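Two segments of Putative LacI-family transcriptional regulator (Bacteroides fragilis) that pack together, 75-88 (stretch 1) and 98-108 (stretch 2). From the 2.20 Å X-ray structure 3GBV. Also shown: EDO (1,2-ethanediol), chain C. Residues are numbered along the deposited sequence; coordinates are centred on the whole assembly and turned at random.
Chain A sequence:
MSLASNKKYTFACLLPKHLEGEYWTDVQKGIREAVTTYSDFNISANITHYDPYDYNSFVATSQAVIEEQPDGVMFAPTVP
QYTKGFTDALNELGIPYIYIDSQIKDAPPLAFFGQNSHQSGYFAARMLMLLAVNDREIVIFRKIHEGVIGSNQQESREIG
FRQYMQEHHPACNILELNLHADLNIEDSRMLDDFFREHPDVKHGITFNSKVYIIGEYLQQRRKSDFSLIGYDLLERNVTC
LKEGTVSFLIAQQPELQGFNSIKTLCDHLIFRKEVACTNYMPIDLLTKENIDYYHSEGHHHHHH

Stretch 1 75-88: FAPTVPQYTKGFTD
Stretch 2 98-108: IYIDSQIKDAP

A strand that ends beside a parallel neighbour often hands the contact over from backbone hydrogen bonds to side-chain packing, and this regulator offers a compact example, burying 524 Å² between its two stretches. Three residues cover the most surface: Pro-77, Ile-104 and Phe-75.

Phe-75 supplies the backbone join. Its phi/psi of -148/133 is extended, and it forms a parallel bridge with Tyr-99 (-95/142), their CA atoms 5.1 Å apart. Phe-75 N donates to Ile-98 O at 2.6 Å (153° at the hydrogen), and Ile-100 N donates to Phe-75 O at 3.2 Å (150°), so one residue is held by the two that flank its partner, as parallel pairing requires. Tyr-99 CA adds a CA-H...O contact to Phe-75 O at 3.4 Å. The side chains of Phe-75 (chi1 t, chi2 53°) and Tyr-99 (chi1 m, chi2 -36°) share one sheet face, with Phe-75 CD2 3.9 Å from Tyr-99 CE1. Next in register, Ala-76 CB lies 3.5 Å from Ile-100 CG1; Ile-100 adopts chi1 p, chi2 t.

Beyond the bridge Pro-77 (-75/142) takes over. Lacking an amide hydrogen, it cannot donate to stretch 2; its CA-to-CB bond points toward that stretch, and its C-gamma exo ring touches several residues there. Pro-77 CD approaches Ile-100 O at 3.5 Å, Pro-77 CG meets Tyr-99 CD1 at 3.7 Å, and Pro-77 CB meets Ile-104 CD1 at 3.7 Å. At Asp-101 stretch 2 takes a positive phi (74/-65), then resumes an extended course through Ser-102 (-117/147) and Gln-103 (-102/161).

Ile-104 (-131/87; chi1 m, chi2 t) points toward stretch 1, and its CD1 methyl is where three residues converge: besides Pro-77, it lies 4.1 Å from Pro-80 CB and 3.4 Å from Thr-83 OG1. That hydroxyl (chi1 p) donates to Pro-80 O at 2.8 Å, so its polar need is met locally while it borders the methyl. Pro-80 opens the 3-10 segment 80-82, and the helix begins at Lys-84.

The type I turn from Ile-104 to Ala-107, with Lys-105 at -42/-46 and Asp-106 at -75/3, is closed by Ala-107 N donating to Ile-104 O at 2.8 Å. It brings Ala-107 CB within 4.0 Å of Thr-87 OG1 on the helix. Tyr-99 OH ties this end back to the strand by donating to Ala-107 O at 3.1 Å, while Thr-87 CG2 (chi1 p) sits at the tyrosine ring's edge, 3.2 Å from Tyr-99 OH.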

# COMPACT_ATOMS: atom_id res chain seq x y z
N PHE A 75 -7.56 -16.69 -16.58
CA PHE A 75 -6.42 -17.57 -16.72
C PHE A 75 -5.10 -16.89 -16.40
O PHE A 75 -4.84 -15.78 -16.87
CB PHE A 75 -6.44 -18.12 -18.15
CG PHE A 75 -5.15 -18.77 -18.60
CD1 PHE A 75 -4.55 -19.78 -17.85
CD2 PHE A 75 -4.57 -18.39 -19.81
CE1 PHE A 75 -3.38 -20.41 -18.31
CE2 PHE A 75 -3.41 -19.01 -20.27
CZ PHE A 75 -2.81 -20.02 -19.52
N ALA A 76 -4.28 -17.55 -15.59
CA ALA A 76 -2.97 -17.05 -15.22
C ALA A 76 -1.94 -17.80 -16.05
O ALA A 76 -1.67 -18.97 -15.80
CB ALA A 76 -2.71 -17.28 -13.75
N PRO A 77 -1.34 -17.13 -17.05
CA PRO A 77 -0.32 -17.72 -17.94
C PRO A 77 1.05 -17.88 -17.29
O PRO A 77 1.49 -17.02 -16.54
CB PRO A 77 -0.26 -16.74 -19.11
CG PRO A 77 -1.50 -15.88 -18.97
CD PRO A 77 -1.69 -15.77 -17.49
N THR A 78 1.73 -18.98 -17.59
CA THR A 78 3.07 -19.20 -17.07
C THR A 78 3.99 -19.24 -18.29
O THR A 78 4.77 -18.31 -18.52
CB THR A 78 3.16 -20.53 -16.27
OG1 THR A 78 2.26 -20.48 -15.16
CG2 THR A 78 4.57 -20.76 -15.75
N VAL A 79 3.90 -20.32 -19.07
CA VAL A 79 4.68 -20.48 -20.29
C VAL A 79 3.75 -20.10 -21.44
O VAL A 79 2.94 -20.91 -21.89
CB VAL A 79 5.15 -21.96 -20.49
CG1 VAL A 79 5.79 -22.13 -21.85
CG2 VAL A 79 6.13 -22.36 -19.39
N PRO A 80 3.84 -18.85 -21.93
CA PRO A 80 2.96 -18.43 -23.02
C PRO A 80 3.02 -19.24 -24.32
O PRO A 80 2.02 -19.37 -25.02
CB PRO A 80 3.33 -16.96 -23.22
CG PRO A 80 4.77 -16.91 -22.81
CD PRO A 80 4.80 -17.79 -21.58
N GLN A 81 4.19 -19.80 -24.65
CA GLN A 81 4.31 -20.56 -25.89
C GLN A 81 3.52 -21.86 -25.94
O GLN A 81 3.54 -22.57 -26.95
CB GLN A 81 5.78 -20.83 -26.21
CG GLN A 81 6.60 -21.34 -25.05
CD GLN A 81 7.33 -20.23 -24.32
OE1 GLN A 81 6.73 -19.22 -23.93
NE2 GLN A 81 8.63 -20.40 -24.12
N TYR A 82 2.83 -22.19 -24.85
CA TYR A 82 2.02 -23.40 -24.82
C TYR A 82 0.54 -23.02 -24.92
O TYR A 82 -0.32 -23.89 -24.92
CB TYR A 82 2.21 -24.17 -23.50
CG TYR A 82 3.53 -24.87 -23.31
CD1 TYR A 82 4.50 -24.91 -24.32
CD2 TYR A 82 3.82 -25.51 -22.10
CE1 TYR A 82 5.72 -25.56 -24.12
CE2 TYR A 82 5.04 -26.16 -21.90
CZ TYR A 82 5.98 -26.18 -22.91
OH TYR A 82 7.19 -26.82 -22.70
N THR A 83 0.26 -21.72 -25.03
CA THR A 83 -1.14 -21.25 -25.03
C THR A 83 -1.89 -20.86 -26.30
O THR A 83 -3.11 -20.79 -26.27
CB THR A 83 -1.29 -20.06 -24.06
OG1 THR A 83 -0.72 -18.89 -24.65
CG2 THR A 83 -0.59 -20.35 -22.75
N LYS A 84 -1.19 -20.57 -27.39
CA LYS A 84 -1.88 -20.17 -28.61
C LYS A 84 -3.10 -21.04 -28.93
O LYS A 84 -4.17 -20.54 -29.28
CB LYS A 84 -0.91 -20.18 -29.80
CG LYS A 84 -1.47 -19.54 -31.04
CD LYS A 84 -0.44 -19.48 -32.15
CE LYS A 84 -0.94 -18.60 -33.28
NZ LYS A 84 -2.31 -19.01 -33.70
N GLY A 85 -2.94 -22.35 -28.80
CA GLY A 85 -4.05 -23.24 -29.09
C GLY A 85 -5.25 -22.97 -28.20
O GLY A 85 -6.39 -22.96 -28.66
N PHE A 86 -4.98 -22.73 -26.92
CA PHE A 86 -6.04 -22.48 -25.95
C PHE A 86 -6.82 -21.21 -26.26
O PHE A 86 -8.04 -21.25 -26.43
CB PHE A 86 -5.44 -22.41 -24.53
CG PHE A 86 -6.47 -22.35 -23.44
CD1 PHE A 86 -7.55 -23.24 -23.41
CD2 PHE A 86 -6.37 -21.40 -22.42
CE1 PHE A 86 -8.50 -23.17 -22.39
CE2 PHE A 86 -7.31 -21.33 -21.41
CZ PHE A 86 -8.38 -22.21 -21.39
N THR A 87 -6.11 -20.09 -26.37
CA THR A 87 -6.74 -18.80 -26.66
C THR A 87 -7.41 -18.74 -28.03
O THR A 87 -8.43 -18.07 -28.18
CB THR A 87 -5.70 -17.66 -26.53
OG1 THR A 87 -4.57 -17.96 -27.36
CG2 THR A 87 -5.24 -17.52 -25.07
N ASP A 88 -6.85 -19.42 -29.03
CA ASP A 88 -7.47 -19.43 -30.35
C ASP A 88 -8.81 -20.15 -30.25
O ASP A 88 -9.81 -19.74 -30.85
CB ASP A 88 -6.60 -20.14 -31.40
CG ASP A 88 -5.50 -19.25 -31.94
OD1 ASP A 88 -5.66 -18.01 -31.90
OD2 ASP A 88 -4.49 -19.79 -32.43
N ILE A 98 -10.07 -13.74 -19.33
CA ILE A 98 -9.34 -12.72 -18.60
C ILE A 98 -7.95 -13.19 -18.18
O ILE A 98 -7.78 -14.30 -17.66
CB ILE A 98 -10.11 -12.31 -17.33
CG1 ILE A 98 -11.43 -11.64 -17.72
CG2 ILE A 98 -9.25 -11.38 -16.46
CD1 ILE A 98 -12.32 -11.33 -16.56
N TYR A 99 -6.94 -12.35 -18.41
CA TYR A 99 -5.59 -12.68 -17.99
C TYR A 99 -5.33 -12.05 -16.64
O TYR A 99 -5.77 -10.94 -16.35
CB TYR A 99 -4.53 -12.15 -18.96
CG TYR A 99 -4.38 -12.88 -20.28
CD1 TYR A 99 -4.53 -14.28 -20.36
CD2 TYR A 99 -4.04 -12.19 -21.44
CE1 TYR A 99 -4.35 -14.95 -21.56
CE2 TYR A 99 -3.84 -12.86 -22.65
CZ TYR A 99 -4.00 -14.23 -22.71
OH TYR A 99 -3.82 -14.88 -23.91
N ILE A 100 -4.61 -12.78 -15.80
CA ILE A 100 -4.23 -12.28 -14.50
C ILE A 100 -2.73 -12.52 -14.40
O ILE A 100 -2.20 -13.49 -14.95
CB ILE A 100 -4.94 -13.02 -13.35
CG1 ILE A 100 -4.82 -14.53 -13.54
CG2 ILE A 100 -6.39 -12.58 -13.29
CD1 ILE A 100 -5.47 -15.34 -12.43
N ASP A 101 -2.06 -11.60 -13.71
CA ASP A 101 -0.63 -11.66 -13.48
C ASP A 101 0.23 -11.33 -14.70
O ASP A 101 0.96 -10.34 -14.70
CB ASP A 101 -0.24 -13.04 -12.95
CG ASP A 101 1.15 -13.06 -12.41
OD1 ASP A 101 1.41 -12.28 -11.46
OD2 ASP A 101 1.98 -13.83 -12.93
N SER A 102 0.16 -12.16 -15.74
CA SER A 102 0.93 -11.92 -16.96
C SER A 102 0.02 -11.68 -18.15
O SER A 102 -1.07 -12.24 -18.24
CB SER A 102 1.82 -13.14 -17.28
OG SER A 102 2.77 -13.40 -16.27
N GLN A 103 0.49 -10.84 -19.08
CA GLN A 103 -0.26 -10.55 -20.30
C GLN A 103 0.41 -11.39 -21.39
O GLN A 103 1.55 -11.83 -21.22
CB GLN A 103 -0.16 -9.07 -20.70
CG GLN A 103 -0.38 -8.07 -19.58
CD GLN A 103 -0.28 -6.63 -20.05
OE1 GLN A 103 -1.13 -6.16 -20.82
NE2 GLN A 103 0.75 -5.92 -19.60
N ILE A 104 -0.31 -11.62 -22.49
CA ILE A 104 0.21 -12.35 -23.64
C ILE A 104 -0.16 -11.44 -24.80
O ILE A 104 -1.22 -11.56 -25.41
CB ILE A 104 -0.46 -13.75 -23.80
CG1 ILE A 104 -0.07 -14.66 -22.62
CG2 ILE A 104 -0.04 -14.39 -25.12
CD1 ILE A 104 -0.61 -16.08 -22.71
N LYS A 105 0.74 -10.50 -25.08
CA LYS A 105 0.57 -9.50 -26.12
C LYS A 105 -0.02 -9.94 -27.46
O LYS A 105 -0.91 -9.27 -27.98
CB LYS A 105 1.90 -8.78 -26.35
CG LYS A 105 2.34 -7.92 -25.18
CD LYS A 105 1.42 -6.71 -25.02
CE LYS A 105 1.67 -5.98 -23.72
NZ LYS A 105 3.11 -5.68 -23.56
N ASP A 106 0.47 -11.04 -28.01
CA ASP A 106 -0.04 -11.51 -29.30
C ASP A 106 -1.43 -12.14 -29.20
O ASP A 106 -1.96 -12.62 -30.20
CB ASP A 106 0.94 -12.50 -29.93
CG ASP A 106 0.94 -13.84 -29.22
OD1 ASP A 106 1.14 -13.86 -27.98
OD2 ASP A 106 0.75 -14.87 -29.90
N ALA A 107 -2.01 -12.14 -28.00
CA ALA A 107 -3.34 -12.71 -27.80
C ALA A 107 -4.14 -11.93 -26.75
O ALA A 107 -4.43 -12.45 -25.67
CB ALA A 107 -3.22 -14.18 -27.38
N PRO A 108 -4.50 -10.68 -27.06
CA PRO A 108 -5.27 -9.83 -26.14
C PRO A 108 -6.53 -10.47 -25.59
O PRO A 108 -7.31 -11.11 -26.32
CB PRO A 108 -5.55 -8.58 -26.97
CG PRO A 108 -5.55 -9.07 -28.37
CD PRO A 108 -4.38 -10.02 -28.38
C1 EDO C . 0.30 -21.81 -19.53
O1 EDO C . 0.96 -20.60 -19.91
C2 EDO C . 1.27 -22.99 -19.65
O2 EDO C . 2.41 -22.76 -18.81
O HOH W 1 3.61 -15.87 -18.39